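Local coordinates for protein response regulator (Colwellia psychrerythraea, PDB 3EQZ) that belongs to the response regulator family and adopts the CheY-like receiver-domain fold, a parallel five-stranded sheet flanked by helices, at residues 8-13 against 17-22; 24-29 against 114-119; 50-55 against 63-68; 86-91 against 105-110; 31-36 against 40-45. All coordinates share one frame; numbering follows the deposited sequence.

Interaction 1: 8-13 against 17-22; sequences IVDDDT and NLLKTI
Ile8, near the end of strand 6-9, turns both of its branches onto the helix that follows. With CG1 anti to the carbonyl carbon (chi1 -62°), the long branch carries its CD1 methyl onto the backbone of Lys20, where it lies 3.5 Å from Lys20 CA, closer than usual for two carbons. The short branch faces Leu19, the residue before Lys20 on the helix, with Ile8 CG2 3.8 Å from Leu19 CD1 and the two side chains slantwise to each other. Further along, Asp10 reaches the same leucine more loosely, and at about a right angle: Asp10 OD2 is 4.1 Å from Leu19 CD1, while its polar partner is the hydroxyl of Thr15. The other oxygen, Asp10 OD1, accepts the backbone N of Asp12 at 3.0 Å from above the carboxylate plane, which closes an Asx turn where the chain leaves the strand. Asp12 is then the N-cap, its OD1 taking the backbone N of Thr15. Thr13 opens the helix, and its carbonyl O receives Asn17 N at 3.0 Å in a fairly straight bond (158° at the hydrogen), with Asn17 CB resting against the same oxygen. Strand, acidic turn and capped helix make up the start of the first beta-alpha-beta unit, and the aspartates clustered at the carboxyl end of strand 6-9 are characteristic of receiver domains.

Interaction 2: 24-29 against 114-119; sequences EPIFGN and VLTCFL
The carbonyl O of Thr116 accepts the hydroxyl of Thr120 and has Ile26 CD1 packed against it, 3.7 Å from Thr116 O. The CG1 branch of Ile26 stands beside its own backbone N (chi1 -56°), which sends CD1 to this point on the helix. The same Ile26 CD1 meets Thr116 CG2 at 4.0 Å, the two side chains lying roughly perpendicular. Thr116 turns its hydroxyl to the carbonyl of Thr112 and leaves the methyl to the isoleucine. No hydrogen bond crosses between the segments, so the contact rests on carbon surface laid over helix backbone and the side chains of Thr116 and Leu119. In the receiver fold this loop leads from the first helix into strand 30-33, and here it is held against the last helix, 112-124, far away in sequence. One helical turn on from Thr116, Phe27 CE2 comes to 3.6 Å from Leu119 O, with the oxygen placed obliquely to the ring, and Ile26 CG2 lies 3.8 Å from the same Leu119 O. Leu119 CB fills the angle between the two loop side chains, 4.0 Å from Ile26 CD1 and 4.1 Å from Phe27 CE2. Another face of the same helical turns packs on a second subunit, where Cys117 meets Cys117 of that neighbouring chain.

Interaction 3: 50-55 against 63-68; sequences IILDLM and EVIRHL
Leu52 contributes the most surface to this contact, reaching from the middle of the strand into the helix between Val64 and Ile65. Its CG is anti to the backbone N (chi1 176°), which extends the fork toward the helix. One prong, Leu52 CD2, touches both neighbours, at 3.6 Å from Val64 CG1 and 3.7 Å from Ile65 CG1. The other prong, Leu52 CD1, lies 3.8 Å from Val64 CG1, so that this single valine methyl is met by both ends of the fork. Leucine and valine pass alongside one another in opposite directions, whereas Ile65 runs slantwise to Leu52. Two residues back along the strand, and one helical turn on from Val64, Ile50 and Leu68 meet tip to tip, with Ile50 CD1 4.0 Å from Leu68 CD2. Leu54, past the strand end, extends the apolar seam through its CD2, 4.2 Å from Ile65 CD1. The helix keeps its charges off this face: Arg66 grips Glu63 side-on, NH2 to OE2 at 2.6 Å and NE to OE1, each oxygen using its syn lone pair with the carboxylate at the edge of the guanidinium. The axes of strand 50-53 and helix 63-68 approach to 10.2 Å, with their N-to-C directions 141° apart, as befits the strand-to-helix arm of a beta-alpha-beta unit. Strand 49-53 is flanked in the sheet by strands 6-9 and 76-81; Phe39 of helix 36-39 packs beside Ile50 and Val64, while Val87 and Ala91 of helix 87-97 pack on Leu54, and Ala95 on Ile65.

Interaction 4: 86-91 against 105-110; sequences GVLHSA and TFTKPI
Helix 87-91 runs nearly antiparallel to strand 105-107, their axes at 164° and 9.4 Å apart, and the backbones come nearest at Leu88 and Thr105. Leu88 carries almost the whole contact. Its CG is anti to the backbone N (chi1 -169°), projecting the isobutyl group over the strand, where Leu88 CD2 lies 3.5 Å from Phe106 O. The same methyl is flanked by side chains from either neighbour in the strand: Leu88 CD2 is 3.7 Å from Thr105 OG1 and 3.9 Å from Thr107 CG2. Leu88 and Thr105 run past each other in opposite directions, which brings Leu88 CG to 3.8 Å from Thr105 CB. These elements form the second half of a beta-alpha-beta crossover, helix 87-97 linking strand 76-81 to the outermost strand 101-107. Phe106 points the other way, onto helix 112-124. At the helix start, the carbonyl O of Gly86 is gripped twice by one residue, with Ser90 N at 2.8 Å and Ser90 OG at 2.9 Å, the hydroxyl coming from above the carbonyl plane. Lys108, whose NZ makes a salt bridge with Asp53 OD1, is joined to Pro109 by a cis peptide, a Lys-Pro pair familiar in receiver domains.

Interaction 5: 31-36 against 40-45; sequences EAFQHP and LTLSLN
Pro36 and Leu40 are joined through their backbones by a helical i to i+4 bond, Leu40 N to Pro36 O at 3.0 Å, with the donor in the carbonyl plane, though the bond is bent at the hydrogen (139°). Pro36 O accepts only the N-H; the side chain of Leu40 packs against it, with Leu40 CG 3.4 Å from Pro36 O. The second point of contact is between Phe33, at the end of strand 30-33, and Leu42 in the loop, which point at each other from opposite directions. Leu42 CD1 sits at the far end of the ring, 3.5 Å from Phe33 CZ and 4.0 Å from Phe33 CE2, in an oblique approach. Phe33 has CG anti to the carbonyl carbon (chi1 -70°), which swings the ring toward the loop. The region lies in the connection from strand 30-33, outermost in the sheet, by way of the short helix 36-39 to strand 49-53, a crossover that passes strand 6-9 in the parallel receiver sheet. Phe7 of strand 6-9 touches both Phe33 and Leu42. Pro36 packs on Val64 and Leu40 on His67, which sets the turn against helix 60-70.

How the interactions relate
From the N terminus, interaction 1 closes the short loop between strand 6-9 and the first helix. Interaction 5 follows, bridging helix 36-39, then interaction 3 in the central beta-alpha-beta unit and interaction 4 in the last one; these three succeed one another without crossing. All three lie within the long loop that interaction 2 closes by bringing 24-29 to the final helix, 112-124. Interaction 1 meets interactions 3 and 5 through backbone bonds of neighbouring strands, Val9 with Ile51 and Ile8 with Phe33, while 3 and 5 meet by side-chain packing. Interaction 2 touches interaction 1 through Leu115 and Leu19, and interaction 4 through Leu115 and Phe106, joining the helix 13-23 and 112-124 layer to the sheet.

Interaction 1: 8-13 against 17-22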
# COMPACT_ATOMS: atom_id res chain seq x y z
N ILE B 8 26.25 -5.38 6.49
CA ILE B 8 25.20 -4.87 7.35
C ILE B 8 25.27 -3.34 7.37
O ILE B 8 26.31 -2.78 7.76
CB ILE B 8 25.35 -5.37 8.81
CG1 ILE B 8 25.23 -6.88 8.85
CG2 ILE B 8 24.27 -4.70 9.74
CD1 ILE B 8 25.73 -7.54 10.13
N VAL B 9 24.18 -2.69 6.96
CA VAL B 9 24.14 -1.23 6.88
C VAL B 9 23.04 -0.69 7.84
O VAL B 9 21.83 -0.85 7.61
CB VAL B 9 23.94 -0.77 5.44
CG1 VAL B 9 24.15 0.74 5.30
CG2 VAL B 9 24.86 -1.59 4.50
N ASP B 10 23.47 -0.06 8.92
CA ASP B 10 22.55 0.33 9.98
C ASP B 10 23.33 1.27 10.84
O ASP B 10 24.39 0.89 11.37
CB ASP B 10 22.20 -0.91 10.81
CG ASP B 10 21.13 -0.65 11.88
OD1 ASP B 10 20.74 0.54 12.12
OD2 ASP B 10 20.66 -1.66 12.46
N ASP B 11 22.85 2.50 11.00
CA ASP B 11 23.62 3.46 11.81
C ASP B 11 23.34 3.35 13.34
O ASP B 11 23.90 4.08 14.14
CB ASP B 11 23.45 4.88 11.30
CG ASP B 11 22.03 5.36 11.38
OD1 ASP B 11 21.14 4.59 11.81
OD2 ASP B 11 21.79 6.52 11.05
N ASP B 12 22.48 2.41 13.73
CA ASP B 12 22.21 2.22 15.14
C ASP B 12 23.14 1.12 15.66
O ASP B 12 23.11 -0.03 15.22
CB ASP B 12 20.74 1.88 15.36
CG ASP B 12 20.39 1.74 16.85
OD1 ASP B 12 20.63 0.67 17.44
OD2 ASP B 12 19.85 2.70 17.43
N THR B 13 23.99 1.49 16.60
CA THR B 13 25.06 0.63 17.03
C THR B 13 24.54 -0.66 17.66
O THR B 13 25.07 -1.72 17.42
CB THR B 13 25.99 1.39 17.99
OG1 THR B 13 26.66 2.42 17.24
CG2 THR B 13 27.06 0.44 18.59
N ASN B 17 24.95 -4.33 15.92
CA ASN B 17 25.70 -5.37 16.61
C ASN B 17 24.87 -6.66 16.76
O ASN B 17 25.41 -7.80 16.62
CB ASN B 17 26.10 -4.89 18.01
CG ASN B 17 26.65 -6.00 18.84
OD1 ASN B 17 26.00 -6.50 19.78
ND2 ASN B 17 27.84 -6.48 18.44
N LEU B 18 23.58 -6.49 17.04
CA LEU B 18 22.70 -7.65 17.11
C LEU B 18 22.67 -8.42 15.79
O LEU B 18 22.87 -9.63 15.78
CB LEU B 18 21.29 -7.27 17.54
CG LEU B 18 20.26 -8.40 17.36
CD1 LEU B 18 20.41 -9.53 18.39
CD2 LEU B 18 18.86 -7.79 17.41
N LEU B 19 22.48 -7.71 14.67
CA LEU B 19 22.51 -8.36 13.34
C LEU B 19 23.84 -9.06 13.14
O LEU B 19 23.92 -10.21 12.68
CB LEU B 19 22.30 -7.34 12.19
CG LEU B 19 20.89 -6.75 12.11
CD1 LEU B 19 20.78 -5.57 11.09
CD2 LEU B 19 19.83 -7.87 11.79
N LYS B 20 24.90 -8.34 13.43
CA LYS B 20 26.23 -8.94 13.27
C LYS B 20 26.42 -10.25 14.08
O LYS B 20 27.04 -11.19 13.61
CB LYS B 20 27.36 -7.96 13.63
CG LYS B 20 28.72 -8.56 13.24
CD LYS B 20 29.86 -7.54 13.28
CE LYS B 20 31.02 -8.08 12.49
NZ LYS B 20 32.27 -7.24 12.65
N THR B 21 25.93 -10.30 15.30
CA THR B 21 26.09 -11.52 16.07
C THR B 21 25.23 -12.67 15.51
O THR B 21 25.60 -13.83 15.64
CB THR B 21 25.82 -11.30 17.57
OG1 THR B 21 24.45 -10.92 17.77
CG2 THR B 21 26.75 -10.21 18.15
N ILE B 22 24.12 -12.36 14.86
CA ILE B 22 23.30 -13.38 14.25
C ILE B 22 23.91 -13.89 12.95
O ILE B 22 23.83 -15.06 12.64
CB ILE B 22 21.84 -12.86 14.01
CG1 ILE B 22 21.10 -12.80 15.33
CG2 ILE B 22 21.07 -13.80 13.06
CD1 ILE B 22 20.02 -11.76 15.34

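Interaction 2: 24-29 against 114-119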
# COMPACT_ATOMS: atom_id res chain seq x y z
N GLU B 24 27.25 -13.72 11.92
CA GLU B 24 28.63 -14.17 11.83
C GLU B 24 28.80 -15.70 11.98
O GLU B 24 29.63 -16.29 11.32
CB GLU B 24 29.49 -13.43 12.85
CG GLU B 24 30.98 -13.55 12.54
CD GLU B 24 31.82 -12.47 13.27
OE1 GLU B 24 31.29 -11.86 14.22
OE2 GLU B 24 32.98 -12.23 12.88
N PRO B 25 28.01 -16.35 12.86
CA PRO B 25 28.20 -17.81 12.93
C PRO B 25 27.84 -18.49 11.63
O PRO B 25 28.23 -19.64 11.40
CB PRO B 25 27.22 -18.25 14.04
CG PRO B 25 27.20 -17.07 14.98
CD PRO B 25 27.19 -15.85 13.99
N ILE B 26 27.09 -17.81 10.77
CA ILE B 26 26.60 -18.45 9.56
C ILE B 26 27.41 -18.00 8.35
O ILE B 26 27.78 -18.82 7.53
CB ILE B 26 25.06 -18.17 9.33
CG1 ILE B 26 24.27 -18.62 10.57
CG2 ILE B 26 24.60 -18.84 8.04
CD1 ILE B 26 22.85 -18.10 10.74
N PHE B 27 27.64 -16.69 8.22
CA PHE B 27 28.45 -16.18 7.12
C PHE B 27 29.61 -15.45 7.77
O PHE B 27 29.46 -14.31 8.19
CB PHE B 27 27.68 -15.15 6.25
CG PHE B 27 26.59 -15.73 5.39
CD1 PHE B 27 26.83 -16.03 4.06
CD2 PHE B 27 25.32 -15.98 5.92
CE1 PHE B 27 25.82 -16.58 3.25
CE2 PHE B 27 24.30 -16.53 5.11
CZ PHE B 27 24.55 -16.83 3.77
N GLY B 28 30.78 -16.07 7.83
CA GLY B 28 31.86 -15.50 8.60
C GLY B 28 32.38 -14.20 8.05
O GLY B 28 32.87 -13.38 8.81
N ASN B 29 32.27 -14.00 6.73
CA ASN B 29 32.76 -12.78 6.06
C ASN B 29 31.75 -11.64 6.11
O ASN B 29 31.21 -11.22 5.09
CB ASN B 29 33.11 -13.07 4.59
CG ASN B 29 34.22 -14.12 4.45
OD1 ASN B 29 35.17 -14.15 5.27
ND2 ASN B 29 34.10 -15.00 3.44
N VAL B 114 13.64 -16.38 13.40
CA VAL B 114 13.32 -16.39 11.94
C VAL B 114 14.53 -15.97 11.10
O VAL B 114 14.81 -16.56 10.06
CB VAL B 114 12.09 -15.48 11.58
CG1 VAL B 114 11.95 -15.31 10.07
CG2 VAL B 114 10.82 -16.04 12.14
N LEU B 115 15.28 -14.96 11.56
CA LEU B 115 16.42 -14.47 10.79
C LEU B 115 17.54 -15.55 10.71
O LEU B 115 18.15 -15.78 9.69
CB LEU B 115 16.96 -13.17 11.41
CG LEU B 115 18.18 -12.59 10.66
CD1 LEU B 115 17.97 -12.37 9.16
CD2 LEU B 115 18.65 -11.26 11.29
N THR B 116 17.78 -16.21 11.82
CA THR B 116 18.81 -17.28 11.88
C THR B 116 18.43 -18.43 10.94
O THR B 116 19.25 -18.92 10.14
CB THR B 116 18.93 -17.80 13.32
OG1 THR B 116 19.36 -16.72 14.15
CG2 THR B 116 19.98 -18.94 13.39
N CYS B 117 17.16 -18.80 11.03
CA CYS B 117 16.61 -19.82 10.16
C CYS B 117 16.71 -19.45 8.65
O CYS B 117 17.24 -20.23 7.82
CB CYS B 117 15.17 -20.08 10.59
SG CYS B 117 14.44 -21.47 9.75
N PHE B 118 16.30 -18.23 8.29
CA PHE B 118 16.45 -17.76 6.92
C PHE B 118 17.91 -17.73 6.40
O PHE B 118 18.21 -18.19 5.29
CB PHE B 118 15.79 -16.39 6.73
CG PHE B 118 15.96 -15.85 5.32
CD1 PHE B 118 15.32 -16.47 4.25
CD2 PHE B 118 16.77 -14.77 5.07
CE1 PHE B 118 15.50 -16.01 2.94
CE2 PHE B 118 16.96 -14.30 3.78
CZ PHE B 118 16.30 -14.90 2.72
N LEU B 119 18.82 -17.14 7.17
CA LEU B 119 20.21 -17.09 6.71
C LEU B 119 20.81 -18.51 6.61
O LEU B 119 21.60 -18.80 5.74
CB LEU B 119 21.04 -16.24 7.65
CG LEU B 119 20.68 -14.73 7.71
CD1 LEU B 119 21.48 -14.02 8.77
CD2 LEU B 119 20.93 -14.09 6.35

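Interaction 3: 50-55 against 63-68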
# COMPACT_ATOMS: atom_id res chain seq x y z
N ILE B 50 23.22 -7.87 1.13
CA ILE B 50 23.20 -6.59 1.85
C ILE B 50 22.01 -6.63 2.80
O ILE B 50 20.87 -6.89 2.36
CB ILE B 50 23.00 -5.41 0.90
CG1 ILE B 50 24.11 -5.41 -0.17
CG2 ILE B 50 22.87 -4.09 1.67
CD1 ILE B 50 23.76 -4.49 -1.36
N ILE B 51 22.25 -6.41 4.08
CA ILE B 51 21.16 -6.26 5.03
C ILE B 51 21.06 -4.79 5.34
O ILE B 51 21.99 -4.20 5.89
CB ILE B 51 21.36 -7.11 6.31
CG1 ILE B 51 21.55 -8.60 5.94
CG2 ILE B 51 20.24 -6.87 7.33
CD1 ILE B 51 21.91 -9.49 7.19
N LEU B 52 19.94 -4.19 4.94
CA LEU B 52 19.79 -2.74 4.97
C LEU B 52 18.69 -2.32 5.95
O LEU B 52 17.51 -2.69 5.75
CB LEU B 52 19.48 -2.19 3.57
CG LEU B 52 19.21 -0.65 3.45
CD1 LEU B 52 20.39 0.22 3.99
CD2 LEU B 52 18.83 -0.19 2.01
N ASP B 53 19.06 -1.59 7.02
CA ASP B 53 18.04 -1.02 7.89
C ASP B 53 17.57 0.26 7.22
O ASP B 53 18.39 1.01 6.74
CB ASP B 53 18.55 -0.73 9.33
CG ASP B 53 17.39 -0.27 10.29
OD1 ASP B 53 16.92 -1.09 11.13
OD2 ASP B 53 16.91 0.88 10.18
N LEU B 54 16.25 0.49 7.16
CA LEU B 54 15.73 1.65 6.46
C LEU B 54 16.06 2.93 7.22
O LEU B 54 16.02 4.00 6.66
CB LEU B 54 14.21 1.58 6.29
CG LEU B 54 13.66 0.52 5.33
CD1 LEU B 54 12.15 0.69 5.26
CD2 LEU B 54 14.30 0.57 3.95
N MET B 55 16.34 2.79 8.51
CA MET B 55 16.80 3.93 9.31
C MET B 55 15.71 5.01 9.38
O MET B 55 16.02 6.23 9.40
CB MET B 55 18.12 4.46 8.72
CG MET B 55 19.37 3.54 9.06
SD MET B 55 20.96 3.95 8.26
CE MET B 55 20.87 3.18 6.62
N GLU B 63 18.08 6.49 0.42
CA GLU B 63 19.25 6.88 -0.41
C GLU B 63 20.14 5.69 -0.82
O GLU B 63 20.71 5.66 -1.91
CB GLU B 63 20.13 7.91 0.34
CG GLU B 63 21.32 8.46 -0.53
CD GLU B 63 20.89 8.80 -2.00
OE1 GLU B 63 19.69 9.10 -2.22
OE2 GLU B 63 21.72 8.74 -2.95
N VAL B 64 20.30 4.72 0.06
CA VAL B 64 21.09 3.55 -0.32
C VAL B 64 20.36 2.78 -1.44
O VAL B 64 20.98 2.36 -2.40
CB VAL B 64 21.32 2.66 0.93
CG1 VAL B 64 21.83 1.27 0.59
CG2 VAL B 64 22.28 3.40 1.95
N ILE B 65 19.03 2.63 -1.31
CA ILE B 65 18.23 1.99 -2.36
C ILE B 65 18.35 2.71 -3.69
O ILE B 65 18.64 2.08 -4.72
CB ILE B 65 16.74 1.88 -1.93
CG1 ILE B 65 16.62 0.82 -0.83
CG2 ILE B 65 15.84 1.55 -3.13
CD1 ILE B 65 15.25 0.82 -0.15
N ARG B 66 18.13 4.03 -3.67
CA ARG B 66 18.36 4.87 -4.85
C ARG B 66 19.77 4.67 -5.44
O ARG B 66 19.93 4.45 -6.61
CB ARG B 66 18.17 6.37 -4.52
CG ARG B 66 17.92 7.19 -5.81
CD ARG B 66 18.47 8.62 -5.82
NE ARG B 66 19.83 8.69 -5.33
CZ ARG B 66 20.92 8.50 -6.06
NH1 ARG B 66 20.82 8.22 -7.36
NH2 ARG B 66 22.12 8.56 -5.47
N HIS B 67 20.80 4.77 -4.62
CA HIS B 67 22.16 4.58 -5.15
C HIS B 67 22.34 3.18 -5.77
O HIS B 67 22.84 3.03 -6.88
CB HIS B 67 23.20 4.80 -4.03
CG HIS B 67 24.61 4.58 -4.48
ND1 HIS B 67 25.43 5.62 -4.91
CD2 HIS B 67 25.36 3.46 -4.58
CE1 HIS B 67 26.61 5.14 -5.26
NE2 HIS B 67 26.59 3.82 -5.07
N LEU B 68 21.93 2.15 -5.03
CA LEU B 68 22.05 0.78 -5.54
C LEU B 68 21.34 0.60 -6.86
O LEU B 68 21.86 -0.06 -7.75
CB LEU B 68 21.54 -0.26 -4.50
CG LEU B 68 22.28 -0.36 -3.17
CD1 LEU B 68 21.48 -1.23 -2.25
CD2 LEU B 68 23.69 -0.93 -3.27

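Interaction 4: 86-91 against 105-110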
# COMPACT_ATOMS: atom_id res chain seq x y z
N GLY B 86 2.73 -0.16 6.56
CA GLY B 86 3.16 -0.29 5.16
C GLY B 86 4.54 0.22 4.78
O GLY B 86 4.88 0.13 3.60
N VAL B 87 5.33 0.75 5.75
CA VAL B 87 6.64 1.36 5.43
C VAL B 87 7.63 0.34 4.84
O VAL B 87 8.27 0.59 3.83
CB VAL B 87 7.28 2.12 6.62
CG1 VAL B 87 8.65 2.67 6.25
CG2 VAL B 87 6.40 3.27 7.10
N LEU B 88 7.70 -0.85 5.44
CA LEU B 88 8.61 -1.85 4.94
C LEU B 88 8.16 -2.37 3.58
O LEU B 88 8.98 -2.57 2.68
CB LEU B 88 8.68 -2.99 5.96
CG LEU B 88 9.79 -4.03 5.77
CD1 LEU B 88 11.23 -3.43 5.62
CD2 LEU B 88 9.69 -5.02 6.94
N HIS B 89 6.84 -2.60 3.43
CA HIS B 89 6.31 -3.02 2.15
C HIS B 89 6.52 -1.96 1.05
O HIS B 89 6.77 -2.29 -0.10
CB HIS B 89 4.81 -3.40 2.29
CG HIS B 89 4.13 -3.66 1.00
ND1 HIS B 89 3.47 -2.68 0.29
CD2 HIS B 89 4.04 -4.79 0.26
CE1 HIS B 89 2.99 -3.19 -0.83
NE2 HIS B 89 3.33 -4.47 -0.88
N SER B 90 6.41 -0.68 1.40
CA SER B 90 6.69 0.41 0.46
C SER B 90 8.14 0.41 -0.09
O SER B 90 8.35 0.54 -1.30
CB SER B 90 6.40 1.76 1.11
OG SER B 90 5.00 1.84 1.32
N ALA B 91 9.10 0.24 0.80
CA ALA B 91 10.52 0.18 0.45
C ALA B 91 10.77 -1.04 -0.40
O ALA B 91 11.51 -0.98 -1.41
CB ALA B 91 11.38 0.07 1.74
N THR B 105 12.34 -9.37 3.73
CA THR B 105 12.26 -8.26 4.64
C THR B 105 11.93 -8.74 6.07
O THR B 105 11.38 -9.82 6.25
CB THR B 105 11.16 -7.20 4.22
OG1 THR B 105 9.86 -7.76 4.40
CG2 THR B 105 11.34 -6.77 2.74
N PHE B 106 12.30 -7.95 7.06
CA PHE B 106 12.08 -8.28 8.45
C PHE B 106 11.64 -7.07 9.20
O PHE B 106 12.29 -6.04 9.13
CB PHE B 106 13.39 -8.76 9.12
CG PHE B 106 13.88 -10.06 8.58
CD1 PHE B 106 13.56 -11.27 9.23
CD2 PHE B 106 14.63 -10.10 7.40
CE1 PHE B 106 14.02 -12.52 8.72
CE2 PHE B 106 15.08 -11.35 6.87
CZ PHE B 106 14.77 -12.56 7.53
N THR B 107 10.57 -7.21 9.98
CA THR B 107 10.10 -6.13 10.83
C THR B 107 10.95 -6.08 12.08
O THR B 107 11.50 -7.09 12.53
CB THR B 107 8.62 -6.30 11.21
OG1 THR B 107 8.47 -7.51 11.95
CG2 THR B 107 7.77 -6.46 9.96
N LYS B 108 11.10 -4.87 12.60
CA LYS B 108 11.71 -4.68 13.87
C LYS B 108 10.60 -4.55 14.93
O LYS B 108 9.45 -4.21 14.60
CB LYS B 108 12.56 -3.44 13.82
CG LYS B 108 14.00 -3.74 13.64
CD LYS B 108 14.67 -2.60 12.98
CE LYS B 108 14.76 -1.47 13.90
NZ LYS B 108 15.72 -0.44 13.40
N PRO B 109 10.90 -4.94 16.19
CA PRO B 109 12.18 -5.58 16.51
C PRO B 109 12.23 -6.98 15.94
O PRO B 109 11.23 -7.70 15.78
CB PRO B 109 12.20 -5.63 18.05
CG PRO B 109 10.75 -5.73 18.41
CD PRO B 109 9.93 -5.07 17.29
N ILE B 110 13.46 -7.36 15.68
CA ILE B 110 13.76 -8.49 14.86
C ILE B 110 13.43 -9.81 15.57
O ILE B 110 13.73 -9.95 16.74
CB ILE B 110 15.27 -8.39 14.52
CG1 ILE B 110 15.54 -8.94 13.14
CG2 ILE B 110 16.10 -8.98 15.60
CD1 ILE B 110 15.68 -7.81 12.16

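Interaction 5: 31-36 against 40-45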
# COMPACT_ATOMS: atom_id res chain seq x y z
N GLU B 31 30.62 -7.78 7.39
CA GLU B 31 31.19 -6.49 7.71
C GLU B 31 30.03 -5.51 7.97
O GLU B 31 29.07 -5.45 7.21
CB GLU B 31 32.05 -6.04 6.53
CG GLU B 31 32.48 -4.61 6.64
CD GLU B 31 33.80 -4.27 5.89
OE1 GLU B 31 34.01 -4.75 4.74
OE2 GLU B 31 34.60 -3.48 6.46
N ALA B 32 30.12 -4.76 9.07
CA ALA B 32 29.07 -3.85 9.42
C ALA B 32 29.49 -2.40 9.19
O ALA B 32 30.60 -2.01 9.59
CB ALA B 32 28.66 -4.06 10.86
N PHE B 33 28.61 -1.62 8.56
CA PHE B 33 28.83 -0.19 8.28
C PHE B 33 27.84 0.67 9.04
O PHE B 33 26.62 0.57 8.79
CB PHE B 33 28.63 0.11 6.79
CG PHE B 33 29.71 -0.47 5.93
CD1 PHE B 33 30.75 0.32 5.50
CD2 PHE B 33 29.71 -1.81 5.63
CE1 PHE B 33 31.76 -0.22 4.74
CE2 PHE B 33 30.73 -2.36 4.89
CZ PHE B 33 31.75 -1.56 4.43
N GLN B 34 28.32 1.51 9.96
CA GLN B 34 27.42 2.41 10.65
C GLN B 34 27.21 3.71 9.83
O GLN B 34 26.36 4.54 10.18
CB GLN B 34 27.93 2.75 12.06
CG GLN B 34 28.81 1.67 12.72
CD GLN B 34 28.13 1.00 13.91
OE1 GLN B 34 28.30 -0.21 14.14
NE2 GLN B 34 27.35 1.78 14.67
N HIS B 35 27.98 3.87 8.75
CA HIS B 35 27.90 5.05 7.94
C HIS B 35 27.56 4.68 6.52
O HIS B 35 28.42 4.21 5.75
CB HIS B 35 29.24 5.84 7.94
CG HIS B 35 29.64 6.31 9.30
ND1 HIS B 35 30.52 5.60 10.11
CD2 HIS B 35 29.28 7.41 10.01
CE1 HIS B 35 30.67 6.25 11.25
NE2 HIS B 35 29.93 7.35 11.21
N PRO B 36 26.30 4.91 6.14
CA PRO B 36 25.80 4.50 4.83
C PRO B 36 26.64 5.05 3.70
O PRO B 36 26.90 4.35 2.72
CB PRO B 36 24.39 5.12 4.78
CG PRO B 36 23.96 5.17 6.23
CD PRO B 36 25.22 5.29 7.07
N LEU B 40 28.46 3.13 0.49
CA LEU B 40 28.12 3.42 -0.91
C LEU B 40 29.33 3.60 -1.84
O LEU B 40 29.17 3.73 -3.04
CB LEU B 40 27.20 4.64 -1.00
CG LEU B 40 25.77 4.41 -0.49
CD1 LEU B 40 24.89 5.62 -0.68
CD2 LEU B 40 25.17 3.18 -1.19
N THR B 41 30.53 3.57 -1.29
CA THR B 41 31.72 3.70 -2.14
C THR B 41 32.07 2.33 -2.68
O THR B 41 32.83 2.21 -3.66
CB THR B 41 32.95 4.26 -1.34
OG1 THR B 41 33.30 3.36 -0.28
CG2 THR B 41 32.64 5.65 -0.74
N LEU B 42 31.50 1.29 -2.06
CA LEU B 42 31.83 -0.10 -2.43
C LEU B 42 31.14 -0.52 -3.71
O LEU B 42 30.04 -0.06 -4.00
CB LEU B 42 31.42 -1.08 -1.33
CG LEU B 42 32.13 -0.94 0.01
CD1 LEU B 42 31.61 -1.97 0.96
CD2 LEU B 42 33.62 -1.10 -0.24
N SER B 43 31.77 -1.39 -4.48
CA SER B 43 31.06 -1.95 -5.65
C SER B 43 30.78 -3.44 -5.37
O SER B 43 31.65 -4.20 -4.98
CB SER B 43 31.79 -1.70 -7.00
OG SER B 43 31.66 -0.35 -7.48
N LEU B 44 29.54 -3.84 -5.53
CA LEU B 44 29.13 -5.11 -5.03
C LEU B 44 28.96 -6.16 -6.12
O LEU B 44 28.74 -5.83 -7.27
CB LEU B 44 27.82 -4.90 -4.27
CG LEU B 44 28.03 -3.74 -3.31
CD1 LEU B 44 26.70 -3.16 -2.87
CD2 LEU B 44 28.90 -4.17 -2.12
N ASN B 45 29.04 -7.43 -5.73
CA ASN B 45 28.90 -8.50 -6.68
C ASN B 45 27.56 -9.21 -6.55
O ASN B 45 26.84 -9.07 -5.57
CB ASN B 45 30.05 -9.52 -6.55
CG ASN B 45 31.39 -8.85 -6.36
OD1 ASN B 45 31.78 -8.00 -7.16
ND2 ASN B 45 32.09 -9.22 -5.26